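Local coordinates for protein succinyl-CoA ligase (ADP-forming) subunit alpha (Methanosaeta concilii, PDB 6HXI) that belongs to the succinyl-CoA ligase alpha-subunit family, carries a citrate synthase-like C-terminal domain, and binds coenzyme A, at residues 456-461 / 485-489. Numbering follows the deposited sequence.
With COA (coenzyme A), chain G.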
loop_
_atom_site.group_PDB
_atom_site.type_symbol
_atom_site.label_atom_id
_atom_site.label_comp_id
_atom_site.label_asym_id
_atom_site.label_seq_id
_atom_site.Cartn_x
_atom_site.Cartn_y
_atom_site.Cartn_z
ATOM N N ASP B 456 4.612 -22.414 0.183
ATOM C CA ASP B 456 4.772 -23.441 1.219
ATOM C C ASP B 456 4.702 -24.805 0.608
ATOM O O ASP B 456 5.515 -25.628 1.002
ATOM C CB ASP B 456 3.702 -23.366 2.320
ATOM C CG ASP B 456 3.675 -22.162 3.218
ATOM O OD1 ASP B 456 4.698 -21.444 3.281
ATOM O OD2 ASP B 456 2.627 -21.948 3.893
ATOM N N ALA B 457 3.750 -25.049 -0.346
ATOM C CA ALA B 457 3.605 -26.352 -1.017
ATOM C C ALA B 457 4.824 -26.644 -1.856
ATOM O O ALA B 457 5.377 -27.738 -1.735
ATOM C CB ALA B 457 2.359 -26.409 -1.887
ATOM N N ALA B 458 5.270 -25.674 -2.672
ATOM C CA ALA B 458 6.490 -25.837 -3.460
ATOM C C ALA B 458 7.680 -26.222 -2.539
ATOM O O ALA B 458 8.328 -27.216 -2.795
ATOM C CB ALA B 458 6.785 -24.569 -4.252
ATOM N N ARG B 459 7.859 -25.489 -1.446
ATOM C CA ARG B 459 8.902 -25.638 -0.433
ATOM C C ARG B 459 8.898 -27.019 0.217
ATOM O O ARG B 459 9.891 -27.738 0.127
ATOM C CB ARG B 459 8.674 -24.556 0.639
ATOM C CG ARG B 459 9.845 -24.245 1.555
ATOM C CD ARG B 459 9.986 -22.741 1.795
ATOM N NE ARG B 459 8.710 -22.045 2.000
ATOM C CZ ARG B 459 8.495 -20.772 1.699
ATOM N NH1 ARG B 459 7.316 -20.218 1.943
ATOM N NH2 ARG B 459 9.462 -20.036 1.168
ATOM N N GLU B 460 7.768 -27.389 0.849
ATOM C CA GLU B 460 7.583 -28.638 1.579
ATOM C C GLU B 460 7.651 -29.875 0.723
ATOM O O GLU B 460 8.308 -30.844 1.137
ATOM C CB GLU B 460 6.287 -28.624 2.427
ATOM C CG GLU B 460 6.392 -27.727 3.665
ATOM C CD GLU B 460 7.675 -27.782 4.483
ATOM O OE1 GLU B 460 8.219 -26.705 4.818
ATOM O OE2 GLU B 460 8.131 -28.904 4.801
ATOM N N PHE B 461 6.967 -29.875 -0.447
ATOM C CA PHE B 461 7.003 -31.029 -1.357
ATOM C C PHE B 461 8.398 -31.214 -1.959
ATOM O O PHE B 461 8.871 -32.338 -2.019
ATOM C CB PHE B 461 5.914 -30.944 -2.442
ATOM C CG PHE B 461 4.533 -31.351 -1.968
ATOM C CD1 PHE B 461 3.751 -30.478 -1.214
ATOM C CD2 PHE B 461 4.039 -32.620 -2.224
ATOM C CE1 PHE B 461 2.482 -30.864 -0.764
ATOM C CE2 PHE B 461 2.760 -32.997 -1.777
ATOM C CZ PHE B 461 1.989 -32.113 -1.071
ATOM N N ILE B 485 -0.442 -30.350 5.727
ATOM C CA ILE B 485 0.382 -30.256 4.542
ATOM C C ILE B 485 -0.111 -29.103 3.675
ATOM O O ILE B 485 -1.279 -29.117 3.280
ATOM C CB ILE B 485 0.503 -31.590 3.748
ATOM C CG1 ILE B 485 1.126 -32.702 4.619
ATOM C CG2 ILE B 485 1.327 -31.353 2.477
ATOM C CD1 ILE B 485 0.861 -34.130 4.086
ATOM N N PRO B 486 0.760 -28.101 3.391
ATOM C CA PRO B 486 0.333 -26.994 2.521
ATOM C C PRO B 486 0.058 -27.516 1.108
ATOM O O PRO B 486 0.778 -28.401 0.633
ATOM C CB PRO B 486 1.502 -26.015 2.597
ATOM C CG PRO B 486 2.690 -26.856 2.907
ATOM C CD PRO B 486 2.186 -27.981 3.763
ATOM N N GLY B 487 -1.033 -27.050 0.506
ATOM C CA GLY B 487 -1.457 -27.482 -0.816
ATOM C C GLY B 487 -2.368 -28.692 -0.802
ATOM O O GLY B 487 -2.823 -29.146 -1.850
ATOM N N ILE B 488 -2.677 -29.193 0.409
ATOM C CA ILE B 488 -3.554 -30.344 0.626
ATOM C C ILE B 488 -4.784 -29.893 1.376
ATOM O O ILE B 488 -4.643 -29.245 2.412
ATOM C CB ILE B 488 -2.815 -31.532 1.362
ATOM C CG1 ILE B 488 -1.805 -32.255 0.444
ATOM C CG2 ILE B 488 -3.819 -32.570 2.007
ATOM C CD1 ILE B 488 -2.412 -33.198 -0.744
ATOM N N GLY B 489 -5.966 -30.281 0.873
ATOM C CA GLY B 489 -7.247 -30.021 1.522
ATOM C C GLY B 489 -8.148 -29.006 0.857
ATOM O O GLY B 489 -7.687 -27.987 0.333
HETATM N N1A COA G . -2.719 -32.283 5.384
HETATM C C2A COA G . -2.471 -33.499 5.883
HETATM N N3A COA G . -3.245 -34.255 6.674
HETATM C C4A COA G . -4.374 -33.609 7.005
HETATM C C5A COA G . -4.764 -32.352 6.576
HETATM C C6A COA G . -3.893 -31.683 5.692
HETATM N N6A COA G . -4.179 -30.513 5.123
HETATM N N7A COA G . -5.941 -31.965 7.198
HETATM C C8A COA G . -6.238 -32.981 7.965
HETATM N N9A COA G . -5.333 -34.011 7.905
HETATM C C1B COA G . -5.352 -35.263 8.662
HETATM C C2B COA G . -5.400 -35.116 10.177
HETATM O O2B COA G . -4.098 -34.870 10.714
HETATM C C3B COA G . -5.942 -36.494 10.571
HETATM O O3B COA G . -4.910 -37.505 10.555
HETATM P P3B COA G . -4.956 -38.830 11.441
HETATM O O7A COA G . -6.263 -39.494 11.165
HETATM O O8A COA G . -3.776 -39.633 11.025
HETATM O O9A COA G . -4.771 -38.368 12.898
HETATM C C4B COA G . -6.853 -36.884 9.400
HETATM O O4B COA G . -6.507 -36.000 8.313
HETATM C C5B COA G . -8.332 -36.812 9.681
HETATM O O5B COA G . -8.587 -35.576 10.378
HETATM P P1A COA G . -9.617 -35.509 11.645
HETATM O O1A COA G . -10.052 -34.134 11.998
HETATM O O2A COA G . -9.109 -36.304 12.838
HETATM O O3A COA G . -10.788 -36.321 10.928
HETATM P P2A COA G . -12.328 -36.679 11.106
HETATM O O4A COA G . -13.158 -35.647 10.455
HETATM O O5A COA G . -12.503 -38.017 10.424
HETATM O O6A COA G . -12.624 -36.769 12.697
HETATM C CBP COA G . -13.795 -38.393 14.092
HETATM C CCP COA G . -12.466 -37.991 13.442
HETATM C CDP COA G . -13.563 -39.679 14.897
HETATM C CEP COA G . -14.314 -37.290 15.035
HETATM C CAP COA G . -14.841 -38.640 12.970
HETATM O OAP COA G . -14.301 -39.435 11.930
HETATM C C9P COA G . -16.182 -39.219 13.402
HETATM O O9P COA G . -17.048 -38.479 13.876
HETATM N N8P COA G . -16.357 -40.539 13.224
HETATM C C7P COA G . -17.546 -41.248 13.677
HETATM C C6P COA G . -17.222 -42.244 14.757
HETATM C C5P COA G . -18.426 -43.059 15.165
HETATM O O5P COA G . -19.327 -43.298 14.362
HETATM N N4P COA G . -18.459 -43.472 16.432
HETATM C C3P COA G . -19.598 -44.174 17.008
HETATM C C2P COA G . -20.710 -43.236 17.432
HETATM S S1P COA G . -21.917 -44.278 18.298
#
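Residues 456-461 form part of a regular alpha-helix, as the bonds from Glu460 N to Asp456 O (2.9 Å) and from Phe461 N to Ala457 O (3.0 Å) attest. Facing them, Ile485 to Ile488 make a type II beta turn, closed by Ile488 N to Ile485 O at 3.2 Å. The backbones come nearest at Ala457 and Pro486, whose CA atoms lie 4.9 Å apart. Gly487, at the third turn position, has phi/psi of 89/1°; a modelled CB would fall 2.9 Å from Ala457 CB and also clash with the preceding carbonyl, so both turn and packing explain the glycine.

The meeting is one of van der Waals packing. Pro486 rests against side chains one helical turn apart: its CB is 3.5 Å from Asp456 CB, its CG 3.9 Å from Glu460 CG. The charged ends turn to other partners, Asp456 OD1 pairing with Arg459 NH1 (3.2 Å) and Glu460 with Arg463. Phe461 CE1 reaches Ile485 CG2 at 3.5 Å, while the ring edge meets Pro486 O (3.3 Å from CE1) and Ile488 CG1 (4.1 Å from CZ).

The turn also borders the coenzyme A adenine: Ile485 N lies 3.0 Å from N1A and Ile488 O 3.0 Å from N6A, so main-chain atoms at the turn's two ends face the base. Ser89 and Arg91 of the second subunit also bind this ligand. Within the citrate synthase-like domain, the contact joins helix 453-466 to the loop before helix 500-512; Phe474 of helix 471-480 meets Phe461 edge-to-face, and helices 517-530 and 540-555 also pack against that ring.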